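Local coordinates for Alr4995 protein (Nostoc sp., PDB 6LRF) that probably acts as a bifunctional arginine dihydrolase and ornithine cyclodeaminase, degrading arginine through ornithine in a cyanobacterium, at residues I47-E50 with H51-D55; L508-L511 with I512-G515. All coordinates share one frame; numbering follows the deposited sequence.

Contact 1: residues I47-E50 with H51-D55; sequences ILKE and HAIVD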
loop_
_atom_site.group_PDB
_atom_site.type_symbol
_atom_site.label_atom_id
_atom_site.label_comp_id
_atom_site.label_asym_id
_atom_site.label_seq_id
_atom_site.Cartn_x
_atom_site.Cartn_y
_atom_site.Cartn_z
ATOM N N ILE B 47 37.996 -27.105 38.739
ATOM C CA ILE B 47 38.873 -26.229 37.963
ATOM C C ILE B 47 39.267 -24.988 38.757
ATOM O O ILE B 47 40.443 -24.603 38.797
ATOM C CB ILE B 47 38.220 -25.780 36.647
ATOM C CG1 ILE B 47 38.047 -26.966 35.698
ATOM C CG2 ILE B 47 39.072 -24.725 35.976
ATOM C CD1 ILE B 47 37.198 -26.652 34.479
ATOM N N LEU B 48 38.278 -24.371 39.399
ATOM C CA LEU B 48 38.508 -23.136 40.132
ATOM C C LEU B 48 39.380 -23.379 41.356
ATOM O O LEU B 48 40.255 -22.567 41.672
ATOM C CB LEU B 48 37.172 -22.493 40.541
ATOM C CG LEU B 48 37.234 -21.036 41.015
ATOM C CD1 LEU B 48 37.960 -20.172 40.000
ATOM C CD2 LEU B 48 35.840 -20.485 41.274
ATOM N N LYS B 49 39.138 -24.501 42.037
ATOM C CA LYS B 49 39.904 -24.893 43.223
ATOM C C LYS B 49 41.397 -25.048 42.919
ATOM O O LYS B 49 42.236 -24.979 43.822
ATOM C CB LYS B 49 39.350 -26.199 43.804
ATOM C CG LYS B 49 38.631 -26.027 45.129
ATOM C CD LYS B 49 39.536 -25.297 46.134
ATOM C CE LYS B 49 38.855 -25.049 47.493
ATOM N NZ LYS B 49 39.740 -24.331 48.479
ATOM N N GLU B 50 41.710 -25.241 41.636
ATOM C CA GLU B 50 43.084 -25.398 41.167
ATOM C C GLU B 50 43.786 -24.059 40.917
ATOM O O GLU B 50 45.000 -24.020 40.723
ATOM C CB GLU B 50 43.114 -26.244 39.884
ATOM C CG GLU B 50 42.710 -27.717 40.078
ATOM C CD GLU B 50 42.735 -28.537 38.777
ATOM O OE1 GLU B 50 42.032 -28.167 37.810
ATOM O OE2 GLU B 50 43.445 -29.564 38.721
ATOM N N HIS B 51 43.033 -22.962 40.916
ATOM C CA HIS B 51 43.640 -21.646 40.711
ATOM C C HIS B 51 43.306 -20.665 41.830
ATOM O O HIS B 51 43.766 -19.524 41.820
ATOM C CB HIS B 51 43.205 -21.057 39.369
ATOM C CG HIS B 51 43.584 -21.898 38.190
ATOM N ND1 HIS B 51 42.770 -22.896 37.696
ATOM C CD2 HIS B 51 44.690 -21.894 37.411
ATOM C CE1 HIS B 51 43.358 -23.468 36.660
ATOM N NE2 HIS B 51 44.526 -22.881 36.468
ATOM N N ALA B 52 42.516 -21.115 42.797
ATOM C CA ALA B 52 42.072 -20.239 43.868
ATOM C C ALA B 52 41.441 -21.006 45.029
ATOM O O ALA B 52 41.214 -22.213 44.946
ATOM C CB ALA B 52 41.078 -19.201 43.315
ATOM N N ILE B 53 41.151 -20.275 46.104
ATOM C CA ILE B 53 40.471 -20.804 47.278
ATOM C C ILE B 53 38.965 -20.708 47.083
ATOM O O ILE B 53 38.470 -19.682 46.607
ATOM C CB ILE B 53 40.872 -20.020 48.558
ATOM C CG1 ILE B 53 42.394 -20.016 48.746
ATOM C CG2 ILE B 53 40.157 -20.565 49.791
ATOM C CD1 ILE B 53 42.883 -19.008 49.817
ATOM N N VAL B 54 38.223 -21.747 47.450
ATOM C CA VAL B 54 36.771 -21.690 47.302
ATOM C C VAL B 54 36.060 -21.996 48.611
ATOM O O VAL B 54 36.179 -23.091 49.145
ATOM C CB VAL B 54 36.258 -22.672 46.207
ATOM C CG1 VAL B 54 34.732 -22.646 46.121
ATOM C CG2 VAL B 54 36.886 -22.357 44.851
ATOM N N ASP B 55 35.330 -21.014 49.130
ATOM C CA ASP B 55 34.438 -21.233 50.253
ATOM C C ASP B 55 33.077 -21.642 49.737
ATOM O O ASP B 55 32.730 -21.360 48.590
ATOM C CB ASP B 55 34.303 -19.978 51.113
ATOM C CG ASP B 55 35.602 -19.591 51.798
ATOM O OD1 ASP B 55 36.402 -20.496 52.147
ATOM O OD2 ASP B 55 35.818 -18.374 51.990
#
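The imidazole of H51 reaches back to the last turn of helix 34-49, where its ND1 donates to the carbonyl O of I47 at 3.1 Å with an N-H...O angle of 152°. The acceptor lies near the ring plane, so the histidine meets it at an edge, and a chi1 of -60° places CG beside the backbone N, bringing the ND1 edge to the helix end. I47 O also receives the backbone N of E50 at 3.2 Å, the two donors coming from opposite faces of the carbonyl plane. Next to it, H51 N bonds to L48 O at 2.9 Å. E50 O lies over one face of the ring.

Further along, V54 turns its side chain back to the helix. Its CG2 sits 4.1 Å from L48 CG, the two side chains crossing at about a right angle, while its CB lies 3.7 Å from K49 CE. The K49 chain bends at chi2 (-54°) and runs over the start of strand 53-56. F7 and M9 of the neighbouring strand 6-9 extend this apolar packing, L48 and A52 touching F7 and V54 touching M9. In this short helix-to-strand connection, carbonyls at the helix C-terminus thus find donors in the residues that leave it, one of them a side chain whose ring rotation the bond helps fix.

Contact 2: residues L508-L511 with I512-G515; sequences LSRL and IREG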
loop_
_atom_site.group_PDB
_atom_site.type_symbol
_atom_site.label_atom_id
_atom_site.label_comp_id
_atom_site.label_asym_id
_atom_site.label_seq_id
_atom_site.Cartn_x
_atom_site.Cartn_y
_atom_site.Cartn_z
ATOM N N LEU B 508 26.354 0.470 3.195
ATOM C CA LEU B 508 26.754 1.530 2.277
ATOM C C LEU B 508 28.172 2.000 2.608
ATOM O O LEU B 508 28.975 2.195 1.712
ATOM C CB LEU B 508 25.762 2.707 2.320
ATOM C CG LEU B 508 26.133 3.920 1.459
ATOM C CD1 LEU B 508 26.528 3.482 0.048
ATOM C CD2 LEU B 508 24.985 4.905 1.395
ATOM N N SER B 509 28.469 2.170 3.896
ATOM C CA SER B 509 29.817 2.520 4.362
ATOM C C SER B 509 30.853 1.567 3.822
ATOM O O SER B 509 31.938 1.964 3.388
ATOM C CB SER B 509 29.899 2.480 5.897
ATOM O OG SER B 509 29.273 3.592 6.490
ATOM N N ARG B 510 30.522 0.285 3.898
ATOM C CA ARG B 510 31.436 -0.750 3.451
ATOM C C ARG B 510 31.672 -0.653 1.939
ATOM O O ARG B 510 32.817 -0.691 1.480
ATOM C CB ARG B 510 30.898 -2.125 3.835
ATOM C CG ARG B 510 31.708 -3.246 3.250
ATOM C CD ARG B 510 31.960 -4.358 4.239
ATOM N NE ARG B 510 32.795 -5.367 3.602
ATOM C CZ ARG B 510 32.342 -6.516 3.116
ATOM N NH1 ARG B 510 31.056 -6.821 3.225
ATOM N NH2 ARG B 510 33.182 -7.364 2.535
ATOM N N LEU B 511 30.592 -0.513 1.171
ATOM C CA LEU B 511 30.705 -0.290 -0.273
ATOM C C LEU B 511 31.672 0.845 -0.639
ATOM O O LEU B 511 32.486 0.702 -1.553
ATOM C CB LEU B 511 29.329 0.000 -0.872
ATOM C CG LEU B 511 28.393 -1.198 -0.975
ATOM C CD1 LEU B 511 27.055 -0.750 -1.508
ATOM C CD2 LEU B 511 29.000 -2.264 -1.874
ATOM N N ILE B 512 31.578 1.968 0.070
ATOM C CA ILE B 512 32.414 3.138 -0.206
ATOM C C ILE B 512 33.883 2.848 0.140
ATOM O O ILE B 512 34.806 3.204 -0.607
ATOM C CB ILE B 512 31.921 4.384 0.593
ATOM C CG1 ILE B 512 30.541 4.845 0.094
ATOM C CG2 ILE B 512 32.921 5.513 0.488
ATOM C CD1 ILE B 512 29.794 5.755 1.057
ATOM N N ARG B 513 34.076 2.204 1.288
ATOM C CA ARG B 513 35.391 1.807 1.791
ATOM C C ARG B 513 36.139 0.894 0.818
ATOM O O ARG B 513 37.344 1.029 0.644
ATOM C CB ARG B 513 35.227 1.110 3.145
ATOM C CG ARG B 513 36.473 1.043 3.992
ATOM C CD ARG B 513 36.104 0.897 5.473
ATOM N NE ARG B 513 35.353 -0.326 5.757
ATOM C CZ ARG B 513 34.140 -0.363 6.299
ATOM N NH1 ARG B 513 33.511 0.764 6.620
ATOM N NH2 ARG B 513 33.551 -1.532 6.525
ATOM N N GLU B 514 35.412 -0.009 0.167
ATOM C CA GLU B 514 36.007 -1.032 -0.692
ATOM C C GLU B 514 35.975 -0.734 -2.204
ATOM O O GLU B 514 36.161 -1.642 -3.022
ATOM C CB GLU B 514 35.319 -2.364 -0.417
ATOM C CG GLU B 514 35.434 -2.757 1.048
ATOM C CD GLU B 514 34.829 -4.114 1.366
ATOM O OE1 GLU B 514 34.350 -4.799 0.433
ATOM O OE2 GLU B 514 34.838 -4.497 2.559
ATOM N N GLY B 515 35.725 0.527 -2.563
ATOM C CA GLY B 515 35.911 1.005 -3.923
ATOM C C GLY B 515 34.777 0.860 -4.929
ATOM O O GLY B 515 35.014 0.931 -6.131
#
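The guanidinium of R513 folds back over the helix, one face lying on R510 CA, which stands 3.7 Å above its plane and offset toward the rim. A bend at chi3 (61°) returns the group to this position, with NH2 3.8 Å from R510 CB; NH1 pairs with E586 of helix 583-589. The R510 guanidinium instead meets E514 at its edge: NE donates to OE2 in a salt bridge whose 2.5 Å length is very short and should be read with caution, with the carboxylate plane turned 77° from that of the guanidinium. The NH2 of R510 has a second acidic partner in D692 of helix 680-694.

Beneath these charges the helical backbone bonds persist, I512 N to L508 O at 3.1 Å and R513 N to S509 O at 3.0 Å. E514 N still reaches R510 O at 3.0 Å, although E514 has already left helical geometry, and G515 follows with positive phi. On the apolar side, L508 CD1 and I512 CD1 pack at 4.1 Å. The i to i+4 pairing therefore spans the C-terminal end of helix 505-513, and the acids around the two arginines probably offset their like charges while tying this end to two neighbouring helices.

Contact 1 comes first along the chain and contact 2 far later; their centres are 49 Å apart and their nearest atoms about 38 Å apart, so they do not touch. They share no helix or sheet. Residues 47-55 join helix 34-49 to strand 53-56, an outermost strand, within the chain, of a small three-stranded sheet, paired in parallel with strand 6-9, in the region related to dimethylarginine dimethylhydrolases. Residues 508-515 end helix 505-513, which in sequence falls between strands 491-495 and 519-523 of the parallel six-stranded sheet in the Rossmann-like region. Each is a helix C-terminus leading toward a strand, one in each of the two regions that probably house the separate dihydrolase and cyclodeaminase activities.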